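Local coordinates for protein putative phthiocerol dimycocerosate transporter LppX (PDB 2BYO) that probably carries phthiocerol dimycocerosates from the cell membrane to the outer membrane, holding the lipid in the large hydrophobic cavity of a U-shaped beta half-barrel, at residues Gln134-Ile139 / Ile173-Ser178. Residues are numbered along the deposited sequence; the frame is centred on the assembly and turned at random.
Sequences QGTEVI and IAQDGS
At the edge of the half-barrel's antiparallel sheet, Thr136 on the outermost strand 129-139 meets Gln175, the first residue of the turn that follows strand 167-174. Strand 142-151 runs between these two, so the side chains reach over a neighbour in the sheet: the CA atoms of Thr136 and Gln175 stand 8.8 Å apart. The link is one hydrogen bond, given by Gln175 NE2 to Thr136 OG1 at 2.9 Å. It is almost straight, 175° at the hydrogen, and the hydroxyl oxygen lies within 2° of the amide plane. Gln175 covers the gap because its chain stays extended beyond CG (chi2 168°), carrying the amide out to the edge strand. Thr136 also offers its methyl: Thr136 CG2 rests 3.7 Å from Gln175 OE1, a van der Waals contact, so the amide end lies against both branches of the threonine. On the strand being crossed, Gln175 NE2 makes a second hydrogen bond, to Thr145 OG1. Past Gln175 the chain bends through an Asx turn, in which Ser178 N donates to Asp176 OD1 at 3.1 Å. Both touching residues are exposed and bury just 80 Å² between their segments, so this is a polar surface tie from the edge strand, over strand 142-151, to the turn after strand 167-174, in which the Gln175 amide, its NE2 bonded to two threonine hydroxyls, is largely fixed in its rotation about the CG-CD bond.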
# COMPACT_ATOMS: atom_id res chain seq x y z
N GLN A 134 12.23 -6.90 14.34
CA GLN A 134 13.17 -5.83 14.68
C GLN A 134 12.80 -5.10 15.96
O GLN A 134 13.48 -4.17 16.36
CB GLN A 134 13.26 -4.82 13.55
CG GLN A 134 13.62 -5.39 12.19
CD GLN A 134 15.06 -5.81 12.07
OE1 GLN A 134 15.50 -6.28 11.00
NE2 GLN A 134 15.82 -5.65 13.14
N GLY A 135 11.73 -5.52 16.61
CA GLY A 135 11.31 -4.90 17.85
C GLY A 135 10.17 -3.92 17.65
O GLY A 135 9.46 -3.96 16.64
N THR A 136 10.01 -3.04 18.64
CA THR A 136 8.85 -2.18 18.74
C THR A 136 9.21 -0.77 18.30
O THR A 136 10.26 -0.25 18.65
CB THR A 136 8.29 -2.18 20.17
OG1 THR A 136 7.82 -3.49 20.49
CG2 THR A 136 7.15 -1.19 20.32
N GLU A 137 8.33 -0.17 17.49
CA GLU A 137 8.44 1.21 17.04
C GLU A 137 7.06 1.87 17.12
O GLU A 137 6.04 1.26 16.78
CB GLU A 137 8.97 1.24 15.60
CG GLU A 137 9.18 2.64 15.04
CD GLU A 137 9.73 2.62 13.62
OE1 GLU A 137 10.54 1.73 13.30
OE2 GLU A 137 9.35 3.52 12.82
N VAL A 138 7.03 3.12 17.59
CA VAL A 138 5.80 3.89 17.71
C VAL A 138 5.60 4.70 16.43
O VAL A 138 6.50 5.42 16.00
CB VAL A 138 5.80 4.81 18.95
CG1 VAL A 138 4.46 5.55 19.08
CG2 VAL A 138 6.07 4.00 20.22
N ILE A 139 4.43 4.54 15.82
CA ILE A 139 4.05 5.30 14.63
C ILE A 139 2.69 5.90 14.90
O ILE A 139 1.73 5.17 15.19
CB ILE A 139 3.95 4.40 13.38
CG1 ILE A 139 5.32 3.84 13.01
CG2 ILE A 139 3.38 5.19 12.20
CD1 ILE A 139 5.25 2.74 11.99
N ILE A 173 3.09 -3.64 12.60
CA ILE A 173 1.83 -4.25 12.97
C ILE A 173 1.46 -3.83 14.37
O ILE A 173 2.22 -4.07 15.31
CB ILE A 173 1.89 -5.80 12.88
CG1 ILE A 173 2.20 -6.23 11.44
CG2 ILE A 173 0.57 -6.43 13.34
CD1 ILE A 173 2.68 -7.65 11.34
N ALA A 174 0.28 -3.23 14.52
CA ALA A 174 -0.17 -2.70 15.80
C ALA A 174 -0.12 -3.78 16.87
O ALA A 174 -0.42 -4.96 16.60
CB ALA A 174 -1.59 -2.15 15.68
N GLN A 175 0.25 -3.38 18.09
CA GLN A 175 0.27 -4.28 19.24
C GLN A 175 -0.94 -4.09 20.15
O GLN A 175 -0.96 -4.60 21.26
CB GLN A 175 1.55 -4.07 20.04
CG GLN A 175 2.82 -4.37 19.24
CD GLN A 175 4.07 -3.88 19.93
OE1 GLN A 175 4.00 -3.12 20.90
NE2 GLN A 175 5.23 -4.32 19.44
N ASP A 176 -1.95 -3.37 19.68
CA ASP A 176 -3.08 -2.98 20.54
C ASP A 176 -4.27 -3.95 20.53
O ASP A 176 -5.32 -3.64 21.10
CB ASP A 176 -3.54 -1.54 20.18
CG ASP A 176 -3.87 -1.35 18.70
OD1 ASP A 176 -4.06 -2.34 17.96
OD2 ASP A 176 -3.92 -0.18 18.28
N GLY A 177 -4.09 -5.12 19.92
CA GLY A 177 -5.18 -6.09 19.77
C GLY A 177 -5.81 -6.09 18.37
O GLY A 177 -6.44 -7.07 17.96
N SER A 178 -5.62 -5.01 17.63
CA SER A 178 -6.24 -4.85 16.31
C SER A 178 -5.47 -5.54 15.18
O SER A 178 -6.04 -5.85 14.14
CB SER A 178 -6.32 -3.37 15.95
OG SER A 178 -5.03 -2.83 15.75